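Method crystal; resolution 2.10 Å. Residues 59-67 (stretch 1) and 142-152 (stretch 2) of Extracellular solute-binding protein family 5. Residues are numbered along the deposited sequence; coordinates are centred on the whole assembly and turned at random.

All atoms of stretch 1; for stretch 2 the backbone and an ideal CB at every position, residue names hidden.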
# COMPACT_ATOMS: atom_id res chain seq x y z
N ASN A 59 -12.55 -17.82 -6.96
CA ASN A 59 -11.27 -18.43 -6.64
C ASN A 59 -10.16 -17.41 -6.76
O ASN A 59 -9.74 -17.07 -7.86
CB ASN A 59 -10.98 -19.62 -7.52
CG ASN A 59 -9.73 -20.37 -7.08
OD1 ASN A 59 -8.87 -19.82 -6.41
ND2 ASN A 59 -9.64 -21.63 -7.45
N PRO A 60 -9.69 -16.90 -5.63
CA PRO A 60 -8.71 -15.83 -5.68
C PRO A 60 -7.30 -16.33 -5.91
O PRO A 60 -6.39 -15.50 -5.92
CB PRO A 60 -8.82 -15.19 -4.27
CG PRO A 60 -9.35 -16.23 -3.41
CD PRO A 60 -10.18 -17.17 -4.27
N PHE A 61 -7.08 -17.62 -6.13
CA PHE A 61 -5.72 -18.15 -6.15
C PHE A 61 -5.19 -18.63 -7.50
O PHE A 61 -4.10 -19.20 -7.57
CB PHE A 61 -5.65 -19.31 -5.14
CG PHE A 61 -6.17 -18.95 -3.78
CD1 PHE A 61 -5.55 -17.96 -3.03
CD2 PHE A 61 -7.29 -19.60 -3.26
CE1 PHE A 61 -6.02 -17.64 -1.75
CE2 PHE A 61 -7.79 -19.27 -2.01
CZ PHE A 61 -7.16 -18.28 -1.26
N VAL A 62 -5.95 -18.38 -8.58
CA VAL A 62 -5.66 -18.95 -9.92
C VAL A 62 -5.74 -17.89 -11.01
O VAL A 62 -6.36 -16.83 -10.80
CB VAL A 62 -6.66 -20.11 -10.25
CG1 VAL A 62 -6.60 -21.19 -9.18
CG2 VAL A 62 -8.08 -19.59 -10.36
N LEU A 63 -5.14 -18.18 -12.16
CA LEU A 63 -5.10 -17.21 -13.26
C LEU A 63 -6.47 -16.88 -13.78
O LEU A 63 -6.79 -15.73 -13.95
CB LEU A 63 -4.23 -17.70 -14.43
CG LEU A 63 -2.71 -17.54 -14.20
CD1 LEU A 63 -1.97 -18.30 -15.30
CD2 LEU A 63 -2.30 -16.08 -14.18
N LYS A 64 -7.31 -17.90 -14.01
CA LYS A 64 -8.61 -17.65 -14.65
C LYS A 64 -9.50 -16.75 -13.78
O LYS A 64 -9.70 -17.05 -12.60
CB LYS A 64 -9.36 -18.98 -14.96
CG LYS A 64 -10.71 -18.82 -15.66
CD LYS A 64 -10.52 -18.13 -16.98
CE LYS A 64 -11.78 -17.92 -17.81
NZ LYS A 64 -12.74 -19.04 -17.71
N SER A 65 -10.02 -15.67 -14.37
CA SER A 65 -10.87 -14.70 -13.71
C SER A 65 -10.18 -13.97 -12.55
O SER A 65 -10.85 -13.42 -11.65
CB SER A 65 -12.19 -15.34 -13.19
OG SER A 65 -12.92 -15.84 -14.27
N MET A 66 -8.87 -13.89 -12.58
CA MET A 66 -8.17 -13.27 -11.47
C MET A 66 -8.52 -11.78 -11.31
O MET A 66 -8.32 -11.24 -10.22
CB MET A 66 -6.67 -13.44 -11.58
CG MET A 66 -6.02 -12.76 -12.77
SD MET A 66 -4.22 -12.96 -12.79
CE MET A 66 -3.74 -11.64 -11.67
N ARG A 67 -8.96 -11.13 -12.39
CA ARG A 67 -9.33 -9.72 -12.32
C ARG A 67 -10.83 -9.50 -12.08
O ARG A 67 -11.28 -8.37 -11.92
CB ARG A 67 -8.82 -8.98 -13.57
CG ARG A 67 -7.31 -8.71 -13.53
CD ARG A 67 -6.79 -8.02 -14.79
NE ARG A 67 -7.05 -8.87 -15.95
CZ ARG A 67 -8.03 -8.73 -16.86
NH1 ARG A 67 -8.90 -7.70 -16.83
NH2 ARG A 67 -8.12 -9.63 -17.83
N UNK A 142 -1.08 -28.10 -4.40
CA UNK A 142 -1.98 -27.64 -5.43
C UNK A 142 -1.73 -26.21 -5.91
O UNK A 142 -1.89 -25.93 -7.08
CB UNK A 142 -3.42 -27.75 -4.92
N UNK A 143 -1.32 -25.30 -5.02
CA UNK A 143 -1.05 -23.93 -5.41
C UNK A 143 0.23 -23.80 -6.23
O UNK A 143 0.29 -22.97 -7.12
CB UNK A 143 -0.96 -23.04 -4.17
N UNK A 144 1.22 -24.62 -5.93
CA UNK A 144 2.40 -24.70 -6.75
C UNK A 144 2.06 -25.20 -8.16
O UNK A 144 2.47 -24.62 -9.16
CB UNK A 144 3.43 -25.61 -6.09
N UNK A 145 1.25 -26.25 -8.26
CA UNK A 145 0.92 -26.82 -9.59
C UNK A 145 -0.06 -25.91 -10.38
O UNK A 145 0.09 -25.73 -11.61
CB UNK A 145 0.31 -28.21 -9.42
N UNK A 146 -1.06 -25.36 -9.69
CA UNK A 146 -2.20 -24.74 -10.37
C UNK A 146 -2.51 -23.31 -9.99
O UNK A 146 -3.35 -22.68 -10.62
CB UNK A 146 -3.45 -25.58 -10.11
N UNK A 147 -1.83 -22.76 -8.99
CA UNK A 147 -2.03 -21.40 -8.61
C UNK A 147 -1.37 -20.37 -9.52
O UNK A 147 -0.44 -20.68 -10.27
CB UNK A 147 -1.52 -21.21 -7.18
N UNK A 148 -1.84 -19.13 -9.41
CA UNK A 148 -1.19 -18.00 -10.06
C UNK A 148 -0.08 -17.45 -9.18
O UNK A 148 -0.10 -17.63 -7.95
CB UNK A 148 -2.21 -16.90 -10.38
N UNK A 149 0.87 -16.73 -9.77
CA UNK A 149 1.77 -15.90 -8.97
C UNK A 149 0.97 -14.98 -8.05
O UNK A 149 -0.02 -14.43 -8.47
CB UNK A 149 2.69 -15.08 -9.87
N UNK A 150 1.43 -14.78 -6.80
CA UNK A 150 2.66 -15.29 -6.23
C UNK A 150 2.48 -16.63 -5.56
O UNK A 150 3.47 -17.23 -5.12
CB UNK A 150 3.23 -14.29 -5.22
N UNK A 151 1.24 -17.11 -5.48
CA UNK A 151 0.94 -18.28 -4.71
C UNK A 151 1.67 -19.53 -5.22
O UNK A 151 1.95 -20.45 -4.43
CB UNK A 151 -0.57 -18.51 -4.71
N UNK A 152 2.03 -19.57 -6.50
CA UNK A 152 2.74 -20.73 -7.05
C UNK A 152 4.26 -20.60 -6.94
O UNK A 152 4.98 -21.48 -7.38
CB UNK A 152 2.35 -20.93 -8.52

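Position 142 lies in a helix that begins earlier in the chain, and nothing of stretch 1 comes within 5.5 Å of its ideal CB. Stretch 1 sets no preference, so anything the helix tolerates would do; the residue is Ile142, whose carbonyl accepts the backbone hydrogen bond of position 146.

At position 143 the CA-to-CB bond runs sideways to stretch 1, so a short side chain would fall short of it. A longer apolar one could reach the CB and ring of Phe61; leucine, methionine or isoleucine would all be reasonable. It is Leu143, with chi1 m and chi2 t, and its CD2 lies 3.7 Å from Phe61 CB.

Positions 144 and 145 have CB atoms out of reach of stretch 1, which therefore sets no preference; polar residues are as suitable as any. They are Thr144 and Glu145, and the carboxylate of the latter is bound elsewhere in the structure.

Position 146 closes the helix. Its ideal CB is 5.5 Å from Val62 CG1, a loose approach that would admit many side chains, particularly long ones able to turn aside. Lys146 does so, its end leading away from stretch 1. The backbone makes the nearer contact: Lys146 O is 3.9 Å from Val62 CG1, and a water joins it (2.7 Å from that water's oxygen) to Leu63 N (3.0 Å from the same oxygen).

Position 147 is the first to leave helical phi/psi. Its angles of -77/162 would suit most residues, but an ideal CB would stand 3.3 Å from Phe61 O and only 2.5 Å from the carbonyl oxygen of Leu143. Glycine avoids both, and its lack of a side chain lets the two stretches approach until Gly147 CA is 3.2 Å from Phe61 O.

Position 148 points its CB toward stretch 1, 3.7 Å from Leu63 N. Nearby lie the carbonyls of Pro60 and Val62 and the thioether of Met66, so a long side chain with an apolar stem and a donor at its end fits well; lysine or arginine would qualify. Arg148 lays its CD 3.8 Å from Met66 SD, while Met66 CE covers one face of the guanidinium. A water accepts from Arg148 NH2 (3.2 Å to the water oxygen) and donates to Met66 O (2.8 Å from that oxygen). The backbone takes part too: Arg148 N donates to Phe61 O at 2.9 Å.

At position 149 CA-to-CB runs sideways, with no atom of stretch 1 within 5.5 Å of the ideal CB; phi/psi of -52/141 allows proline among many others. Pro149 O accepts from Arg148 NH1 at 3.0 Å. Position 150 is out of reach, but the cis peptide before it strongly favours proline, and it is Pro150.

Position 151 again points toward stretch 1, its ideal CB 4.6 Å from Phe61 O. A flat, large side chain could meet the Phe61 ring, and tyrosine, phenylalanine or tryptophan would suit. In Tyr151 the face receives the Phe61 edge, planes at 85°, with Tyr151 CE2 4.0 Å from Phe61 CD1. Its hydroxyl adds a water bridge to Pro60 O.

Position 152 turns sideways, without contact; stretch 1 leaves the choice open, and the residue is Asn152.

Stretch 2 142-152: ILTEKGRPPYN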
# COMPACT_ATOMS: atom_id res chain seq x y z
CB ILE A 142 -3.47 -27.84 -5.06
CG1 ILE A 142 -4.35 -27.71 -6.30
CG2 ILE A 142 -3.94 -26.86 -4.00
CD1 ILE A 142 -5.81 -28.02 -6.05
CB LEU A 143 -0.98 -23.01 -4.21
CG LEU A 143 -2.30 -22.76 -3.51
CD1 LEU A 143 -2.05 -21.84 -2.34
CD2 LEU A 143 -3.27 -22.06 -4.48
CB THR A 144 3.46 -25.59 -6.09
OG1 THR A 144 3.78 -25.05 -4.79
CG2 THR A 144 4.72 -25.64 -6.95
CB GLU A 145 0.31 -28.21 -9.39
CG GLU A 145 0.22 -29.04 -10.67
CD GLU A 145 -0.89 -30.12 -10.71
OE1 GLU A 145 -1.34 -30.66 -9.68
OE2 GLU A 145 -1.30 -30.45 -11.83
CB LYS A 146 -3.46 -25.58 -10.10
CG LYS A 146 -3.31 -27.06 -10.38
CD LYS A 146 -4.67 -27.75 -10.46
CE LYS A 146 -5.28 -27.50 -11.83
NZ LYS A 146 -6.55 -28.26 -11.98
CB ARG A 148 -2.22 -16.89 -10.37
CG ARG A 148 -2.77 -16.15 -9.16
CD ARG A 148 -3.65 -15.02 -9.61
NE ARG A 148 -4.39 -14.32 -8.57
CZ ARG A 148 -3.90 -13.37 -7.77
NH1 ARG A 148 -2.62 -13.07 -7.77
NH2 ARG A 148 -4.71 -12.72 -6.94
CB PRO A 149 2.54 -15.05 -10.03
CG PRO A 149 2.51 -15.91 -11.27
CD PRO A 149 1.13 -16.56 -11.23
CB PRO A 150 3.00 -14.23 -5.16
CG PRO A 150 1.66 -13.69 -4.72
CD PRO A 150 0.77 -13.78 -5.93
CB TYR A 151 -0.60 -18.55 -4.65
CG TYR A 151 -1.34 -17.35 -4.24
CD1 TYR A 151 -1.13 -16.78 -2.98
CD2 TYR A 151 -2.22 -16.72 -5.09
CE1 TYR A 151 -1.75 -15.59 -2.62
CE2 TYR A 151 -2.88 -15.59 -4.73
CZ TYR A 151 -2.63 -15.01 -3.50
OH TYR A 151 -3.31 -13.86 -3.12
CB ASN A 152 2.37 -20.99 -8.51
CG ASN A 152 2.91 -19.94 -9.45
OD1 ASN A 152 3.32 -18.84 -9.05
ND2 ASN A 152 2.89 -20.25 -10.72
O HOH W 1 -5.63 -13.64 -4.10
O HOH W 2 -3.39 -20.65 -12.47
O HOH W 3 -7.68 -12.85 -8.04
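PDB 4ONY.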